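Local coordinates for stringent starvation protein A homolog (Haemophilus influenzae, PDB 3LYK) that probably forms an equimolar complex with the RNA polymerase holoenzyme, but not with the core enzyme, and has the fold of the glutathione S-transferase superfamily, at residues 52-57 / 64-69; 58-63 / 72-77. All coordinates share one frame; numbering follows the deposited sequence.

Interaction 1. Residues 52-57 / 64-69; sequences YGTVPT and VLFNSR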
ATOM      1  N   TYR B  52       9.273   6.872 -12.953  1.00 30.45           N
ATOM      2  CA  TYR B  52       7.860   6.614 -13.240  1.00 30.20           C
ATOM      3  C   TYR B  52       7.126   7.925 -13.529  1.00 29.40           C
ATOM      4  O   TYR B  52       6.013   7.911 -14.043  1.00 29.43           O
ATOM      5  CB  TYR B  52       7.158   5.860 -12.104  1.00 30.98           C
ATOM      6  CG  TYR B  52       7.861   4.552 -11.743  1.00 35.12           C
ATOM      7  CD1 TYR B  52       7.533   3.337 -12.387  1.00 36.51           C
ATOM      8  CD2 TYR B  52       8.876   4.543 -10.796  1.00 37.40           C
ATOM      9  CE1 TYR B  52       8.201   2.133 -12.061  1.00 40.55           C
ATOM     10  CE2 TYR B  52       9.554   3.358 -10.463  1.00 42.15           C
ATOM     11  CZ  TYR B  52       9.213   2.151 -11.090  1.00 43.63           C
ATOM     12  OH  TYR B  52       9.925   1.005 -10.717  1.00 43.15           O
ATOM     13  N   GLY B  53       7.745   9.046 -13.167  1.00 28.48           N
ATOM     14  CA  GLY B  53       7.174  10.371 -13.416  1.00 27.65           C
ATOM     15  C   GLY B  53       5.830  10.603 -12.761  1.00 26.74           C
ATOM     16  O   GLY B  53       4.932  11.119 -13.392  1.00 26.14           O
ATOM     17  N   THR B  54       5.677  10.192 -11.502  1.00 25.03           N
ATOM     18  CA  THR B  54       4.384  10.352 -10.800  1.00 24.24           C
ATOM     19  C   THR B  54       4.527  11.415  -9.693  1.00 22.69           C
ATOM     20  O   THR B  54       5.643  11.737  -9.243  1.00 21.29           O
ATOM     21  CB  THR B  54       3.946   9.037 -10.117  1.00 24.68           C
ATOM     22  OG1 THR B  54       5.013   8.607  -9.276  1.00 25.63           O
ATOM     23  CG2 THR B  54       3.608   7.924 -11.166  1.00 25.40           C
ATOM     24  N   VAL B  55       3.400  11.956  -9.252  1.00 22.61           N
ATOM     25  CA  VAL B  55       3.417  12.810  -8.089  1.00 22.65           C
ATOM     26  C   VAL B  55       2.356  12.277  -7.154  1.00 22.68           C
ATOM     27  O   VAL B  55       1.411  11.657  -7.600  1.00 23.47           O
ATOM     28  CB  VAL B  55       3.146  14.322  -8.439  1.00 23.29           C
ATOM     29  CG1 VAL B  55       4.371  14.929  -9.160  1.00 23.34           C
ATOM     30  CG2 VAL B  55       1.878  14.487  -9.269  1.00 23.16           C
ATOM     31  N   PRO B  56       2.494  12.527  -5.841  1.00 21.82           N
ATOM     32  CA  PRO B  56       3.587  13.250  -5.164  1.00 21.27           C
ATOM     33  C   PRO B  56       4.900  12.452  -5.166  1.00 20.66           C
ATOM     34  O   PRO B  56       4.880  11.227  -5.011  1.00 19.23           O
ATOM     35  CB  PRO B  56       3.066  13.392  -3.727  1.00 21.13           C
ATOM     36  CG  PRO B  56       2.106  12.238  -3.591  1.00 21.56           C
ATOM     37  CD  PRO B  56       1.429  12.126  -4.915  1.00 20.62           C
ATOM     38  N   THR B  57       6.011  13.170  -5.307  1.00 19.75           N
ATOM     39  CA  THR B  57       7.341  12.642  -5.111  1.00 19.45           C
ATOM     40  C   THR B  57       8.031  13.570  -4.100  1.00 20.60           C
ATOM     41  O   THR B  57       8.048  14.809  -4.294  1.00 20.11           O
ATOM     42  CB  THR B  57       8.133  12.632  -6.432  1.00 19.35           C
ATOM     43  OG1 THR B  57       7.564  11.675  -7.319  1.00 19.07           O
ATOM     44  CG2 THR B  57       9.560  12.270  -6.203  1.00 19.11           C
ATOM     45  N   VAL B  64      14.662   9.542  -2.436  1.00 25.70           N
ATOM     46  CA  VAL B  64      13.517   9.847  -3.302  1.00 24.50           C
ATOM     47  C   VAL B  64      12.332   8.936  -2.998  1.00 23.90           C
ATOM     48  O   VAL B  64      12.420   7.714  -3.167  1.00 23.92           O
ATOM     49  CB  VAL B  64      13.896   9.758  -4.832  1.00 24.74           C
ATOM     50  CG1 VAL B  64      12.645   9.936  -5.726  1.00 22.85           C
ATOM     51  CG2 VAL B  64      15.006  10.771  -5.184  1.00 23.75           C
ATOM     52  N   LEU B  65      11.209   9.498  -2.563  1.00 21.96           N
ATOM     53  CA  LEU B  65      10.008   8.674  -2.341  1.00 21.94           C
ATOM     54  C   LEU B  65       8.849   9.066  -3.249  1.00 22.07           C
ATOM     55  O   LEU B  65       8.658  10.243  -3.513  1.00 20.76           O
ATOM     56  CB  LEU B  65       9.540   8.812  -0.876  1.00 22.61           C
ATOM     57  CG  LEU B  65      10.479   8.270   0.206  1.00 24.25           C
ATOM     58  CD1 LEU B  65       9.834   8.443   1.576  1.00 26.38           C
ATOM     59  CD2 LEU B  65      10.801   6.777  -0.055  1.00 24.68           C
ATOM     60  N   PHE B  66       8.051   8.093  -3.691  1.00 21.94           N
ATOM     61  CA  PHE B  66       6.773   8.387  -4.338  1.00 23.14           C
ATOM     62  C   PHE B  66       5.802   7.388  -3.782  1.00 23.71           C
ATOM     63  O   PHE B  66       6.209   6.496  -2.997  1.00 24.85           O
ATOM     64  CB  PHE B  66       6.858   8.314  -5.867  1.00 23.61           C
ATOM     65  CG  PHE B  66       7.560   7.085  -6.376  1.00 27.41           C
ATOM     66  CD1 PHE B  66       6.837   5.931  -6.667  1.00 29.86           C
ATOM     67  CD2 PHE B  66       8.949   7.075  -6.512  1.00 30.53           C
ATOM     68  CE1 PHE B  66       7.487   4.779  -7.127  1.00 32.53           C
ATOM     69  CE2 PHE B  66       9.612   5.922  -6.978  1.00 33.12           C
ATOM     70  CZ  PHE B  66       8.873   4.783  -7.274  1.00 29.96           C
ATOM     71  N   ASN B  67       4.545   7.501  -4.193  1.00 22.63           N
ATOM     72  CA  ASN B  67       3.407   6.871  -3.516  1.00 21.73           C
ATOM     73  C   ASN B  67       3.086   7.543  -2.191  1.00 21.11           C
ATOM     74  O   ASN B  67       3.899   7.553  -1.250  1.00 20.15           O
ATOM     75  CB  ASN B  67       3.594   5.341  -3.327  1.00 21.88           C
ATOM     76  CG  ASN B  67       2.387   4.690  -2.717  1.00 23.36           C
ATOM     77  OD1 ASN B  67       2.178   4.772  -1.508  1.00 26.56           O
ATOM     78  ND2 ASN B  67       1.566   4.042  -3.546  1.00 23.22           N
ATOM     79  N   SER B  68       1.866   8.067  -2.097  1.00 21.06           N
ATOM     80  CA  SER B  68       1.526   8.921  -0.974  1.00 21.19           C
ATOM     81  C   SER B  68       1.438   8.112   0.320  1.00 19.86           C
ATOM     82  O   SER B  68       1.817   8.608   1.367  1.00 17.86           O
ATOM     83  CB  SER B  68       0.256   9.717  -1.244  1.00 20.65           C
ATOM     84  OG  SER B  68      -0.840   8.850  -1.304  1.00 24.76           O
ATOM     85  N   ARG B  69       0.972   6.859   0.251  1.00 18.90           N
ATOM     86  CA  ARG B  69       0.920   6.026   1.487  1.00 18.64           C
ATOM     87  C   ARG B  69       2.341   5.800   2.051  1.00 17.49           C
ATOM     88  O   ARG B  69       2.578   5.933   3.233  1.00 18.54           O
ATOM     89  CB  ARG B  69       0.164   4.698   1.227  1.00 18.89           C
ATOM     90  CG  ARG B  69       0.423   3.599   2.242  1.00 24.53           C
ATOM     91  CD  ARG B  69      -0.125   2.211   1.726  1.00 26.77           C
ATOM     92  NE  ARG B  69       0.507   1.770   0.471  1.00 29.36           N
ATOM     93  CZ  ARG B  69       1.656   1.088   0.379  1.00 28.40           C
ATOM     94  NH1 ARG B  69       2.344   0.778   1.461  1.00 30.57           N
ATOM     95  NH2 ARG B  69       2.130   0.721  -0.803  1.00 28.02           N
TER
HETATM   96  O   HOH W   1       3.251   9.193  -5.906  1.00 25.01           O

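Interaction 2. Residues 58-63 / 72-77; sequences LVDRDL and MEYLDE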
ATOM      1  N   LEU B  58       8.525  12.985  -2.999  1.00 20.22           N
ATOM      2  CA  LEU B  58       9.179  13.722  -1.919  1.00 21.22           C
ATOM      3  C   LEU B  58      10.638  13.411  -2.034  1.00 22.84           C
ATOM      4  O   LEU B  58      10.989  12.239  -2.170  1.00 23.46           O
ATOM      5  CB  LEU B  58       8.679  13.275  -0.530  1.00 20.62           C
ATOM      6  CG  LEU B  58       9.311  13.977   0.681  1.00 21.79           C
ATOM      7  CD1 LEU B  58       8.821  15.435   0.659  1.00 22.50           C
ATOM      8  CD2 LEU B  58       8.862  13.240   1.973  1.00 20.28           C
ATOM      9  N   VAL B  59      11.478  14.444  -2.016  1.00 23.98           N
ATOM     10  CA  VAL B  59      12.911  14.307  -2.207  1.00 26.46           C
ATOM     11  C   VAL B  59      13.564  14.949  -1.004  1.00 29.70           C
ATOM     12  O   VAL B  59      13.352  16.127  -0.713  1.00 28.13           O
ATOM     13  CB  VAL B  59      13.415  15.013  -3.473  1.00 25.65           C
ATOM     14  CG1 VAL B  59      14.933  14.884  -3.604  1.00 24.95           C
ATOM     15  CG2 VAL B  59      12.738  14.426  -4.716  1.00 27.07           C
ATOM     16  N   ASP B  60      14.365  14.160  -0.304  1.00 33.86           N
ATOM     17  CA  ASP B  60      15.118  14.673   0.820  1.00 38.68           C
ATOM     18  C   ASP B  60      16.554  14.312   0.623  1.00 40.59           C
ATOM     19  O   ASP B  60      16.919  13.160   0.818  1.00 41.03           O
ATOM     20  CB  ASP B  60      14.655  14.051   2.121  1.00 39.55           C
ATOM     21  CG  ASP B  60      15.340  14.687   3.343  1.00 44.55           C
ATOM     22  OD1 ASP B  60      16.453  15.279   3.203  1.00 48.07           O
ATOM     23  OD2 ASP B  60      14.750  14.595   4.440  1.00 49.71           O
ATOM     24  N   ARG B  61      17.364  15.303   0.265  1.00 42.78           N
ATOM     25  CA  ARG B  61      18.765  15.085  -0.054  1.00 44.91           C
ATOM     26  C   ARG B  61      18.831  13.989  -1.088  1.00 45.15           C
ATOM     27  O   ARG B  61      18.390  14.186  -2.215  1.00 46.14           O
ATOM     28  CB  ARG B  61      19.582  14.721   1.202  1.00 46.00           C
ATOM     29  CG  ARG B  61      19.912  15.926   2.117  1.00 50.45           C
ATOM     30  CD  ARG B  61      20.460  15.435   3.449  1.00 57.21           C
ATOM     31  NE  ARG B  61      21.732  14.712   3.293  1.00 62.29           N
ATOM     32  CZ  ARG B  61      22.865  14.982   3.949  1.00 64.86           C
ATOM     33  NH1 ARG B  61      23.945  14.245   3.716  1.00 66.02           N
ATOM     34  NH2 ARG B  61      22.927  15.965   4.853  1.00 65.42           N
ATOM     35  N   ASP B  62      19.349  12.826  -0.688  1.00 44.06           N
ATOM     36  CA  ASP B  62      19.523  11.709  -1.588  1.00 43.01           C
ATOM     37  C   ASP B  62      18.289  10.787  -1.667  1.00 40.02           C
ATOM     38  O   ASP B  62      18.154  10.022  -2.616  1.00 40.75           O
ATOM     39  CB  ASP B  62      20.776  10.905  -1.181  1.00 45.10           C
ATOM     40  CG  ASP B  62      21.143  11.098   0.301  1.00 49.97           C
ATOM     41  OD1 ASP B  62      20.232  11.009   1.182  1.00 54.52           O
ATOM     42  OD2 ASP B  62      22.348  11.367   0.580  1.00 55.08           O
ATOM     43  N   LEU B  63      17.394  10.855  -0.688  1.00 35.57           N
ATOM     44  CA  LEU B  63      16.238   9.965  -0.635  1.00 31.08           C
ATOM     45  C   LEU B  63      15.163  10.442  -1.598  1.00 29.04           C
ATOM     46  O   LEU B  63      14.778  11.625  -1.560  1.00 28.98           O
ATOM     47  CB  LEU B  63      15.679   9.903   0.798  1.00 30.44           C
ATOM     48  CG  LEU B  63      14.405   9.081   1.044  1.00 29.88           C
ATOM     49  CD1 LEU B  63      14.598   7.561   0.839  1.00 28.13           C
ATOM     50  CD2 LEU B  63      13.841   9.388   2.422  1.00 28.07           C
HETATM   51  N   MSE B  72       3.543   9.161   3.546  1.00 15.39           N
HETATM   52  CA  MSE B  72       2.878   9.510   4.799  1.00 17.51           C
HETATM   53  C   MSE B  72       3.347   8.692   5.968  1.00 17.78           C
HETATM   54  O   MSE B  72       3.536   9.225   7.080  1.00 17.60           O
HETATM   55  CB  MSE B  72       1.344   9.417   4.660  1.00 16.29           C
HETATM   56  CG  MSE B  72       0.793  10.547   3.720  1.00 20.75           C
HETATM   57 SE   MSE B  72      -1.173  10.432   3.717  1.00 31.52          SE
HETATM   58  CE  MSE B  72      -1.234   9.066   2.410  1.00 23.55           C
ATOM     59  N   GLU B  73       3.526   7.389   5.737  1.00 17.24           N
ATOM     60  CA  GLU B  73       4.060   6.556   6.811  1.00 18.21           C
ATOM     61  C   GLU B  73       5.495   6.905   7.115  1.00 16.83           C
ATOM     62  O   GLU B  73       5.865   6.940   8.262  1.00 18.31           O
ATOM     63  CB  GLU B  73       3.866   5.052   6.523  1.00 19.24           C
ATOM     64  CG  GLU B  73       2.364   4.642   6.744  1.00 23.03           C
ATOM     65  CD  GLU B  73       2.180   3.164   7.221  1.00 31.91           C
ATOM     66  OE1 GLU B  73       2.906   2.738   8.182  1.00 30.29           O
ATOM     67  OE2 GLU B  73       1.296   2.464   6.634  1.00 32.04           O
ATOM     68  N   TYR B  74       6.304   7.179   6.096  1.00 15.64           N
ATOM     69  CA  TYR B  74       7.639   7.708   6.343  1.00 15.55           C
ATOM     70  C   TYR B  74       7.640   8.959   7.246  1.00 16.12           C
ATOM     71  O   TYR B  74       8.452   9.085   8.198  1.00 15.24           O
ATOM     72  CB  TYR B  74       8.312   8.007   4.998  1.00 15.55           C
ATOM     73  CG  TYR B  74       9.584   8.860   5.117  1.00 17.30           C
ATOM     74  CD1 TYR B  74      10.767   8.316   5.643  1.00 18.72           C
ATOM     75  CD2 TYR B  74       9.593  10.213   4.720  1.00 15.09           C
ATOM     76  CE1 TYR B  74      11.949   9.100   5.781  1.00 19.97           C
ATOM     77  CE2 TYR B  74      10.742  10.980   4.852  1.00 18.35           C
ATOM     78  CZ  TYR B  74      11.915  10.419   5.375  1.00 21.58           C
ATOM     79  OH  TYR B  74      13.056  11.171   5.483  1.00 20.34           O
ATOM     80  N   LEU B  75       6.737   9.896   6.955  1.00 15.73           N
ATOM     81  CA  LEU B  75       6.733  11.160   7.734  1.00 16.12           C
ATOM     82  C   LEU B  75       6.267  10.873   9.164  1.00 17.10           C
ATOM     83  O   LEU B  75       6.841  11.420  10.120  1.00 17.13           O
ATOM     84  CB  LEU B  75       5.819  12.196   7.071  1.00 14.31           C
ATOM     85  CG  LEU B  75       6.334  12.735   5.751  1.00 16.44           C
ATOM     86  CD1 LEU B  75       5.268  13.539   4.970  1.00 15.04           C
ATOM     87  CD2 LEU B  75       7.632  13.583   5.933  1.00 15.13           C
ATOM     88  N   ASP B  76       5.237  10.029   9.331  1.00 16.74           N
ATOM     89  CA  ASP B  76       4.765   9.702  10.653  1.00 17.61           C
ATOM     90  C   ASP B  76       5.840   8.980  11.483  1.00 18.61           C
ATOM     91  O   ASP B  76       5.933   9.214  12.703  1.00 19.03           O
ATOM     92  CB  ASP B  76       3.503   8.828  10.602  1.00 17.77           C
ATOM     93  CG  ASP B  76       2.760   8.802  11.935  1.00 21.00           C
ATOM     94  OD1 ASP B  76       2.409   9.912  12.462  1.00 18.81           O
ATOM     95  OD2 ASP B  76       2.493   7.674  12.476  1.00 19.84           O
ATOM     96  N   GLU B  77       6.618   8.090  10.847  1.00 18.09           N
ATOM     97  CA  GLU B  77       7.734   7.399  11.538  1.00 18.88           C
ATOM     98  C   GLU B  77       8.918   8.332  11.813  1.00 19.19           C
ATOM     99  O   GLU B  77       9.507   8.308  12.893  1.00 19.55           O
ATOM    100  CB  GLU B  77       8.190   6.133  10.765  1.00 18.46           C
ATOM    101  CG  GLU B  77       7.081   5.058  10.680  1.00 19.04           C
ATOM    102  CD  GLU B  77       7.411   3.854   9.754  1.00 23.53           C
ATOM    103  OE1 GLU B  77       8.518   3.787   9.149  1.00 21.89           O
ATOM    104  OE2 GLU B  77       6.548   2.966   9.643  1.00 22.80           O
TER

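Interaction 1. Residues 52-57 / 64-69
F66 lays its ring against that of Y52, in the thioredoxin-fold N-terminal domain of this GST-superfamily protein, where the loop with the cis-proline P56 meets strand 63-66 and the start of helix 68-78. CZ of F66 is 3.5 Å from CD2 of Y52, and the ring planes are inclined at 48°, neither stacked nor perpendicular. With chi1 of 47°, CG of F66 sits between its own backbone N and carbonyl carbon, which turns the ring toward the loop. Tyrosine suits position 52 because its ring packs on F66 while its OH reaches the second subunit, hydrogen-bonding D105 and R101 of that chain. Two threonines stand at the base of the F66 side chain, their OG1 atoms nearest its CB, small enough to fit and polar enough to tie the loop together: OG1 of T57 donates to O of T54 over 2.7 Å, with OG1 of T57 tilted 27° from the plane of that carbonyl, and both hydroxyls also bond to the N50 amide. The methyl CG2 of T57 turns instead to CG1 of V64, 3.9 Å away. A cis-proline at this loop is a characteristic feature of thioredoxin-fold proteins; in glutathione transferases its counterpart lies beside the glutathione site. CG of P56 packs on CB of S68, whose OG bonds to Q20, while the side chain of N67 caps the helix at the N of I70. A water joins the two backbones, donating to O of P56 at 2.8 Å and accepting from N of N67 at 2.7 Å.

Interaction 2. Residues 58-63 / 72-77
Y74 meets L63 and L58 in the apolar part of this contact, where helix 68-78 packs against the hairpin of strands 57-60 and 63-66 in the thioredoxin-like domain. CD2 of L63 comes to 3.7 Å from CZ of Y74, the two side chains reaching toward each other from opposite directions. L58 instead crosses the tyrosine at about a right angle, with its CD2 4.1 Å from CE2 of the ring. The same methyl also touches the end of L75, CD2 to CD2 at 4.2 Å, so one branched leucine fills the angle between two helix residues. Y74 spans the distance between helix and hairpin because its CG is anti to the backbone N (chi1 167°); an aromatic ring combines that length with a broad apolar surface.

The polar part lies at the far end of the ring. OD2 of D60 remains 4.0 Å from OH of Y74, but R78, one turn further along the helix, serves both: it forms a salt bridge with D60 and a hydrogen bond with the tyrosine hydroxyl. The buried carboxylate is therefore matched by a charge, which would probably favour its ionised form.

Backbone bonds shape the hairpin. A type II' turn from D60 to L63 is closed by N of L63 donating to O of D60 at 2.8 Å, and by the return bond from D60 N to L63 O.

The axes of strand segment 58-60 and helix segment 72-77 approach to 11.6 Å, with their N-to-C directions 41° apart; strand 3-11 flanks L58 and D60, helix 16-27 packs on L75, and A93 of the second subunit packs on Y74.

Overall arrangement
Interactions 1 and 2, with centres about 10 Å apart, share one beta-hairpin and the helix that follows it. Segment 52-57 leads into strand 57-60, which 58-63 continues through the turn, and 64-69 follows directly, so the contacts interlock along the chain. They join through L65: its N lies 2.8 Å from O of L58, a probable hydrogen bond between the strands, and its CD1 packs 3.6 Å from CG of Y74. Helix 68-78 thus begins beside the cis-proline loop in interaction 1 and packs back on the hairpin in interaction 2. Both contacts also touch the second subunit, linking this part of the domain to the dimer interface.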